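PDB 2RAU: putative esterase from Sulfolobus solfataricus P2, which is probably a lipase or esterase of the alpha/beta-hydrolase clan and binds calcium. Local coordinates for residues Leu16-Leu21 / Pro79-Ser84; Gly63-Thr68 / Ala270-Tyr275. All coordinates share one frame; numbering follows the deposited sequence.

Contact 1: residues Leu16-Leu21 / Pro79-Ser84; sequences LGNDQL and PDYRKS
Asn-18 opens a type I beta turn, Asn-18 to Leu-21, that joins two antiparallel strands, 13-15 and 21-29, and its side chain ties this hairpin connection to Pro-79 and Tyr-81 in the loop ahead of helix 85-91. Its CB leaves the backbone toward that loop, and Asn-18 CG, beside the backbone N (chi1 -64°) and 3.9 Å from Pro-79 O, carries the amide on to it. The two ends of the amide then divide the work. ND2 donates to Pro-79 O at 2.9 Å: the oxygen lies in the amide plane of Asn-18, but ND2 stands well above the proline's carbonyl plane; ND2 also donates back to Leu-16 O at 3.0 Å. Asn-18 OD1 lies 3.5 Å from Tyr-81 CB, near the plane of the ring, and accepts from a water that in turn accepts from Tyr-81 N. Replaced by alanine, Asn-18 would lose the amide, which would probably leave Pro-79 O and Leu-16 O without their shared donor and the water without this acceptor. Apolar packing adds to these bonds: the Leu-16 and Pro-79 side chains cross at about a right angle, and Leu-16 CD2 rests 3.6 Å from Pro-79 CD.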
ATOM      1  N   LEU A  16      17.248  -8.687   1.668  1.00 33.90           N
ATOM      2  CA  LEU A  16      17.649  -9.639   0.633  1.00 35.06           C
ATOM      3  C   LEU A  16      17.799  -8.942  -0.700  1.00 33.29           C
ATOM      4  O   LEU A  16      16.951  -8.135  -1.092  1.00 31.44           O
ATOM      5  CB  LEU A  16      16.682 -10.806   0.524  1.00 40.45           C
ATOM      6  CG  LEU A  16      15.320 -10.697  -0.176  1.00 49.01           C
ATOM      7  CD1 LEU A  16      14.734 -12.111  -0.467  1.00 40.50           C
ATOM      8  CD2 LEU A  16      14.318  -9.786   0.596  1.00 47.64           C
ATOM      9  N   GLY A  17      18.928  -9.223  -1.361  1.00 32.54           N
ATOM     10  CA  GLY A  17      19.257  -8.649  -2.661  1.00 31.75           C
ATOM     11  C   GLY A  17      19.681  -7.203  -2.643  1.00 32.02           C
ATOM     12  O   GLY A  17      19.961  -6.631  -3.689  1.00 33.46           O
ATOM     13  N   ASN A  18      19.720  -6.604  -1.450  1.00 31.81           N
ATOM     14  CA  ASN A  18      20.000  -5.183  -1.299  1.00 30.33           C
ATOM     15  C   ASN A  18      20.786  -5.021  -0.035  1.00 30.67           C
ATOM     16  O   ASN A  18      20.324  -4.414   0.926  1.00 31.26           O
ATOM     17  CB  ASN A  18      18.690  -4.406  -1.217  1.00 33.64           C
ATOM     18  CG  ASN A  18      17.878  -4.491  -2.487  1.00 30.05           C
ATOM     19  OD1 ASN A  18      18.070  -3.671  -3.365  1.00 36.93           O
ATOM     20  ND2 ASN A  18      17.001  -5.524  -2.617  1.00 30.00           N
ATOM     21  N   ASP A  19      22.022  -5.508  -0.027  1.00 33.42           N
ATOM     22  CA  ASP A  19      22.751  -5.556   1.243  1.00 38.03           C
ATOM     23  C   ASP A  19      23.374  -4.222   1.728  1.00 36.13           C
ATOM     24  O   ASP A  19      23.977  -4.171   2.802  1.00 36.20           O
ATOM     25  CB  ASP A  19      23.795  -6.670   1.233  1.00 43.67           C
ATOM     26  CG  ASP A  19      24.842  -6.468   0.204  1.00 49.39           C
ATOM     27  OD1 ASP A  19      25.095  -5.309  -0.209  1.00 61.18           O
ATOM     28  OD2 ASP A  19      25.403  -7.501  -0.225  1.00 73.75           O
ATOM     29  N   GLN A  20      23.233  -3.158   0.938  1.00 33.00           N
ATOM     30  CA  GLN A  20      23.574  -1.827   1.410  1.00 33.75           C
ATOM     31  C   GLN A  20      22.444  -1.191   2.219  1.00 29.24           C
ATOM     32  O   GLN A  20      22.607  -0.108   2.830  1.00 30.15           O
ATOM     33  CB  GLN A  20      23.964  -0.947   0.216  1.00 36.15           C
ATOM     34  CG  GLN A  20      25.392  -1.328  -0.326  1.00 45.07           C
ATOM     35  CD  GLN A  20      26.423  -1.626   0.849  1.00 62.07           C
ATOM     36  OE1 GLN A  20      26.637  -2.799   1.236  1.00 65.62           O
ATOM     37  NE2 GLN A  20      27.005  -0.561   1.436  1.00 57.16           N
ATOM     38  N   LEU A  21      21.294  -1.839   2.195  1.00 28.85           N
ATOM     39  CA  LEU A  21      20.101  -1.353   2.898  1.00 28.64           C
ATOM     40  C   LEU A  21      19.804  -2.201   4.114  1.00 29.91           C
ATOM     41  O   LEU A  21      19.942  -3.434   4.097  1.00 32.55           O
ATOM     42  CB  LEU A  21      18.879  -1.340   1.986  1.00 27.31           C
ATOM     43  CG  LEU A  21      18.954  -0.437   0.766  1.00 32.93           C
ATOM     44  CD1 LEU A  21      17.674  -0.602  -0.044  1.00 28.69           C
ATOM     45  CD2 LEU A  21      19.232   1.016   1.165  1.00 27.44           C
ATOM     46  N   PRO A  79      13.585  -8.475  -4.172  1.00 31.18           N
ATOM     47  CA  PRO A  79      13.292  -7.090  -4.543  1.00 31.27           C
ATOM     48  C   PRO A  79      14.429  -6.369  -5.236  1.00 30.86           C
ATOM     49  O   PRO A  79      15.599  -6.566  -4.908  1.00 30.03           O
ATOM     50  CB  PRO A  79      13.049  -6.386  -3.185  1.00 31.40           C
ATOM     51  CG  PRO A  79      13.080  -7.427  -2.152  1.00 32.37           C
ATOM     52  CD  PRO A  79      13.606  -8.689  -2.713  1.00 33.89           C
ATOM     53  N   ASP A  80      14.046  -5.528  -6.186  1.00 33.51           N
ATOM     54  CA  ASP A  80      14.950  -4.696  -6.947  1.00 30.69           C
ATOM     55  C   ASP A  80      14.696  -3.269  -6.480  1.00 29.95           C
ATOM     56  O   ASP A  80      13.591  -2.768  -6.643  1.00 27.87           O
ATOM     57  CB  ASP A  80      14.623  -4.837  -8.419  1.00 30.55           C
ATOM     58  CG  ASP A  80      15.557  -4.105  -9.316  1.00 34.38           C
ATOM     59  OD1 ASP A  80      16.330  -3.223  -8.878  1.00 30.50           O
ATOM     60  OD2 ASP A  80      15.498  -4.411 -10.525  1.00 37.89           O
ATOM     61  N   TYR A  81      15.710  -2.611  -5.949  1.00 30.66           N
ATOM     62  CA  TYR A  81      15.554  -1.219  -5.453  1.00 30.65           C
ATOM     63  C   TYR A  81      15.069  -0.251  -6.555  1.00 28.58           C
ATOM     64  O   TYR A  81      14.405   0.728  -6.280  1.00 27.94           O
ATOM     65  CB  TYR A  81      16.856  -0.663  -4.803  1.00 31.96           C
ATOM     66  CG  TYR A  81      17.828  -0.072  -5.794  1.00 29.49           C
ATOM     67  CD1 TYR A  81      17.756   1.269  -6.164  1.00 37.28           C
ATOM     68  CD2 TYR A  81      18.755  -0.874  -6.426  1.00 34.60           C
ATOM     69  CE1 TYR A  81      18.617   1.794  -7.097  1.00 32.40           C
ATOM     70  CE2 TYR A  81      19.600  -0.370  -7.379  1.00 35.57           C
ATOM     71  CZ  TYR A  81      19.542   0.965  -7.701  1.00 35.65           C
ATOM     72  OH  TYR A  81      20.406   1.438  -8.651  1.00 38.11           O
ATOM     73  N   ARG A  82      15.377  -0.538  -7.805  1.00 30.28           N
ATOM     74  CA  ARG A  82      14.922   0.303  -8.891  1.00 32.40           C
ATOM     75  C   ARG A  82      13.404   0.252  -9.046  1.00 31.35           C
ATOM     76  O   ARG A  82      12.796   1.232  -9.482  1.00 34.41           O
ATOM     77  CB  ARG A  82      15.596  -0.110 -10.189  1.00 29.75           C
ATOM     78  CG  ARG A  82      17.096   0.233 -10.187  1.00 33.38           C
ATOM     79  CD  ARG A  82      17.842  -0.356 -11.371  1.00 34.37           C
ATOM     80  NE  ARG A  82      17.710  -1.798 -11.325  1.00 45.13           N
ATOM     81  CZ  ARG A  82      18.093  -2.627 -12.299  1.00 60.86           C
ATOM     82  NH1 ARG A  82      18.670  -2.151 -13.397  1.00 68.59           N
ATOM     83  NH2 ARG A  82      17.910  -3.944 -12.186  1.00 47.80           N
ATOM     84  N   LYS A  83      12.813  -0.858  -8.628  1.00 29.93           N
ATOM     85  CA  LYS A  83      11.391  -1.127  -8.815  1.00 29.42           C
ATOM     86  C   LYS A  83      10.581  -0.949  -7.536  1.00 31.51           C
ATOM     87  O   LYS A  83       9.396  -1.297  -7.510  1.00 32.64           O
ATOM     88  CB  LYS A  83      11.177  -2.584  -9.289  1.00 30.88           C
ATOM     89  CG  LYS A  83      11.840  -2.972 -10.567  1.00 30.43           C
ATOM     90  CD  LYS A  83      11.509  -4.436 -10.881  1.00 28.76           C
ATOM     91  CE  LYS A  83      12.231  -4.982 -12.037  1.00 35.05           C
ATOM     92  NZ  LYS A  83      11.859  -6.412 -12.204  1.00 36.20           N
ATOM     93  N   SER A  84      11.197  -0.391  -6.481  1.00 30.08           N
ATOM     94  CA  SER A  84      10.556  -0.282  -5.177  1.00 30.15           C
ATOM     95  C   SER A  84      10.773   1.109  -4.606  1.00 27.22           C
ATOM     96  O   SER A  84      11.892   1.489  -4.342  1.00 28.05           O
ATOM     97  CB  SER A  84      11.110  -1.356  -4.247  1.00 35.10           C
ATOM     98  OG  SER A  84      10.744  -1.078  -2.924  1.00 34.12           O
TER
HETATM   99  O   HOH W   1      18.328  -4.259  -5.798  1.00 28.95           O

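Contact 2: residues Gly63-Thr68 / Ala270-Tyr275; sequences GEQLVT and ASFDPY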
ATOM      1  N   GLY A  63       3.460  -3.028   5.061  1.00 24.22           N
ATOM      2  CA  GLY A  63       4.801  -2.500   5.044  1.00 25.04           C
ATOM      3  C   GLY A  63       5.787  -3.588   4.663  1.00 24.97           C
ATOM      4  O   GLY A  63       6.732  -3.320   3.941  1.00 28.33           O
ATOM      5  N   GLU A  64       5.567  -4.809   5.165  1.00 24.32           N
ATOM      6  CA  GLU A  64       6.374  -5.941   4.771  1.00 23.42           C
ATOM      7  C   GLU A  64       6.389  -6.123   3.234  1.00 23.98           C
ATOM      8  O   GLU A  64       7.457  -6.257   2.626  1.00 26.04           O
ATOM      9  CB  GLU A  64       5.867  -7.237   5.450  1.00 24.77           C
ATOM     10  CG  GLU A  64       6.797  -8.402   5.139  1.00 23.62           C
ATOM     11  CD  GLU A  64       6.388  -9.760   5.690  1.00 25.32           C
ATOM     12  OE1 GLU A  64       5.396  -9.782   6.429  1.00 28.73           O
ATOM     13  OE2 GLU A  64       7.091 -10.771   5.376  1.00 27.30           O
ATOM     14  N   GLN A  65       5.223  -6.118   2.610  1.00 24.78           N
ATOM     15  CA  GLN A  65       5.137  -6.223   1.174  1.00 25.87           C
ATOM     16  C   GLN A  65       5.947  -5.141   0.494  1.00 25.89           C
ATOM     17  O   GLN A  65       6.637  -5.421  -0.492  1.00 27.44           O
ATOM     18  CB  GLN A  65       3.700  -6.168   0.688  1.00 26.83           C
ATOM     19  CG  GLN A  65       3.560  -6.562  -0.771  1.00 24.77           C
ATOM     20  CD  GLN A  65       2.155  -6.517  -1.250  1.00 26.68           C
ATOM     21  OE1 GLN A  65       1.387  -5.593  -0.948  1.00 27.79           O
ATOM     22  NE2 GLN A  65       1.789  -7.537  -2.022  1.00 24.69           N
ATOM     23  N   LEU A  66       5.872  -3.923   1.038  1.00 25.54           N
ATOM     24  CA  LEU A  66       6.549  -2.758   0.463  1.00 24.25           C
ATOM     25  C   LEU A  66       8.045  -2.764   0.557  1.00 27.87           C
ATOM     26  O   LEU A  66       8.718  -2.045  -0.186  1.00 26.87           O
ATOM     27  CB  LEU A  66       5.976  -1.468   1.039  1.00 28.21           C
ATOM     28  CG  LEU A  66       4.841  -0.797   0.273  1.00 34.05           C
ATOM     29  CD1 LEU A  66       3.831  -1.706  -0.419  1.00 34.02           C
ATOM     30  CD2 LEU A  66       4.206   0.319   0.990  1.00 27.90           C
ATOM     31  N   VAL A  67       8.576  -3.582   1.462  1.00 25.09           N
ATOM     32  CA  VAL A  67      10.013  -3.703   1.642  1.00 28.50           C
ATOM     33  C   VAL A  67      10.527  -4.984   0.994  1.00 26.74           C
ATOM     34  O   VAL A  67      11.438  -4.952   0.213  1.00 25.14           O
ATOM     35  CB  VAL A  67      10.425  -3.717   3.175  1.00 24.80           C
ATOM     36  CG1 VAL A  67      11.970  -3.830   3.384  1.00 25.42           C
ATOM     37  CG2 VAL A  67       9.803  -2.539   3.959  1.00 21.14           C
ATOM     38  N   THR A  68       9.947  -6.120   1.353  1.00 25.28           N
ATOM     39  CA  THR A  68      10.484  -7.381   0.907  1.00 26.01           C
ATOM     40  C   THR A  68       9.554  -8.254   0.034  1.00 25.75           C
ATOM     41  O   THR A  68       9.932  -9.373  -0.339  1.00 27.24           O
ATOM     42  CB  THR A  68      11.027  -8.221   2.109  1.00 29.50           C
ATOM     43  OG1 THR A  68      10.012  -8.329   3.088  1.00 26.52           O
ATOM     44  CG2 THR A  68      12.295  -7.601   2.749  1.00 29.81           C
ATOM     45  N   ALA A 270       0.723 -12.481  -4.924  1.00 25.82           N
ATOM     46  CA  ALA A 270       0.987 -13.589  -4.019  1.00 25.46           C
ATOM     47  C   ALA A 270       1.182 -13.137  -2.556  1.00 24.78           C
ATOM     48  O   ALA A 270       0.859 -13.896  -1.636  1.00 24.80           O
ATOM     49  CB  ALA A 270       2.187 -14.383  -4.487  1.00 22.84           C
ATOM     50  N   SER A 271       1.775 -11.967  -2.355  1.00 26.92           N
ATOM     51  CA  SER A 271       2.198 -11.506  -1.050  1.00 23.91           C
ATOM     52  C   SER A 271       1.206 -10.608  -0.303  1.00 26.06           C
ATOM     53  O   SER A 271       1.517 -10.109   0.771  1.00 25.58           O
ATOM     54  CB  SER A 271       3.570 -10.822  -1.156  1.00 23.64           C
ATOM     55  OG  SER A 271       3.584  -9.729  -2.049  1.00 24.90           O
ATOM     56  N   PHE A 272       0.037 -10.391  -0.871  1.00 24.15           N
ATOM     57  CA  PHE A 272      -1.011  -9.661  -0.177  1.00 25.16           C
ATOM     58  C   PHE A 272      -1.445 -10.363   1.128  1.00 26.07           C
ATOM     59  O   PHE A 272      -1.313 -11.557   1.261  1.00 25.77           O
ATOM     60  CB  PHE A 272      -2.262  -9.549  -1.050  1.00 23.38           C
ATOM     61  CG  PHE A 272      -2.210  -8.436  -2.117  1.00 23.63           C
ATOM     62  CD1 PHE A 272      -1.664  -7.209  -1.848  1.00 27.52           C
ATOM     63  CD2 PHE A 272      -2.744  -8.660  -3.358  1.00 27.22           C
ATOM     64  CE1 PHE A 272      -1.645  -6.216  -2.798  1.00 28.23           C
ATOM     65  CE2 PHE A 272      -2.744  -7.651  -4.317  1.00 28.02           C
ATOM     66  CZ  PHE A 272      -2.173  -6.446  -4.027  1.00 26.87           C
ATOM     67  N   ASP A 273      -1.999  -9.571   2.063  1.00 26.12           N
ATOM     68  CA  ASP A 273      -2.781 -10.088   3.177  1.00 28.16           C
ATOM     69  C   ASP A 273      -4.085 -10.702   2.638  1.00 25.29           C
ATOM     70  O   ASP A 273      -4.565 -10.327   1.595  1.00 25.09           O
ATOM     71  CB  ASP A 273      -3.135  -8.977   4.171  1.00 25.50           C
ATOM     72  CG  ASP A 273      -1.936  -8.483   4.979  1.00 25.48           C
ATOM     73  OD1 ASP A 273      -1.124  -9.331   5.408  1.00 26.49           O
ATOM     74  OD2 ASP A 273      -1.915  -7.265   5.317  1.00 24.05           O
ATOM     75  N   PRO A 274      -4.657 -11.675   3.357  1.00 25.69           N
ATOM     76  CA  PRO A 274      -5.860 -12.333   2.850  1.00 26.91           C
ATOM     77  C   PRO A 274      -7.154 -11.526   2.864  1.00 27.95           C
ATOM     78  O   PRO A 274      -8.060 -11.801   2.096  1.00 24.99           O
ATOM     79  CB  PRO A 274      -6.012 -13.536   3.803  1.00 25.52           C
ATOM     80  CG  PRO A 274      -5.245 -13.132   5.047  1.00 25.85           C
ATOM     81  CD  PRO A 274      -4.139 -12.294   4.584  1.00 25.75           C
ATOM     82  N   TYR A 275      -7.263 -10.602   3.809  1.00 27.34           N
ATOM     83  CA  TYR A 275      -8.521  -9.927   4.108  1.00 26.36           C
ATOM     84  C   TYR A 275      -8.378  -8.461   4.433  1.00 25.45           C
ATOM     85  O   TYR A 275      -7.364  -8.015   4.978  1.00 25.70           O
ATOM     86  CB  TYR A 275      -9.196 -10.584   5.300  1.00 26.32           C
ATOM     87  CG  TYR A 275      -9.458 -12.078   5.196  1.00 26.02           C
ATOM     88  CD1 TYR A 275     -10.332 -12.572   4.226  1.00 27.13           C
ATOM     89  CD2 TYR A 275      -8.923 -12.973   6.114  1.00 28.38           C
ATOM     90  CE1 TYR A 275     -10.611 -13.942   4.136  1.00 31.90           C
ATOM     91  CE2 TYR A 275      -9.230 -14.319   6.060  1.00 28.16           C
ATOM     92  CZ  TYR A 275     -10.082 -14.785   5.066  1.00 32.24           C
ATOM     93  OH  TYR A 275     -10.419 -16.107   4.971  1.00 30.79           O
TER
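The short helix 63-68 follows strand 52-56 of the central sheet in what is consistent with an alpha/beta-hydrolase fold, and one of its side chains, Gln-65, reaches across to the loop that leaves helix 262-270. This lies beside what is probably the active-site pocket: the nearest atoms of a bound molecule of unknown identity and the Gln-65 side chain are about 3 Å apart, and Phe-272 lies near, without touching, a probable Ser-His-Asp triad. The contact shows how a single extended amide can join parts of a chain some two hundred residues apart. Gln-65 CG stands opposite the backbone N (chi1 -168°) and the chain stays extended beyond it, which carries the amide out from the helix to Ser-271 and Phe-272. There Gln-65 NE2 donates to Ser-271 OG at 2.8 Å, with an N-H...O angle of 161° and the hydroxyl oxygen close to the amide plane. The same Ser-271 OG lies 3.4 Å from Gln-65 CG, so it sits alongside the glutamine chain as well as at its nitrogen end. Ser-271 OG also bonds Pro-267 O, which links the serine back into helix 262-270.

OE1, the other end of the amide, is bonded by Ser-61 OG, in the loop just before the helix. With a partner at each end, the plane of this buried amide is unlikely to turn easily. Phe-272 meets it obliquely, CD1 lying 3.5 Å from Gln-65 NE2 and CE1 3.6 Å from Gln-65 OE1. Amide and ring planes are steeply inclined, 69° apart, so the two groups do not stack flat.

Around this pair, Val-67 packs on strands 37-45 and 94-100, while beyond Asp-273 the loop runs into strand 275-277, which pairs antiparallel with strand 207-209.

In the fold
From the N terminus, the chain passes the hairpin turn at 16-21, runs through strands 21-29, 37-45 and 52-56, and enters helix 63-68. The loop at 79-84 then closes contact 1 after 57 intervening residues. Contact 2 begins inside that span, at 63-68, and closes only at 270-275, 201 residues after helix 63-68 ends, so the two cross rather than nest. Contact 1 ties the edge hairpin to the approach to helix 85-91; contact 2 ties helix 63-68 to the exit of helix 262-270. Their centres are 16 Å apart, yet they touch: Leu-16 and Pro-79 pack on Thr-68, so contact 1 abuts the C-terminal end of the helix whose Gln-65 makes contact 2.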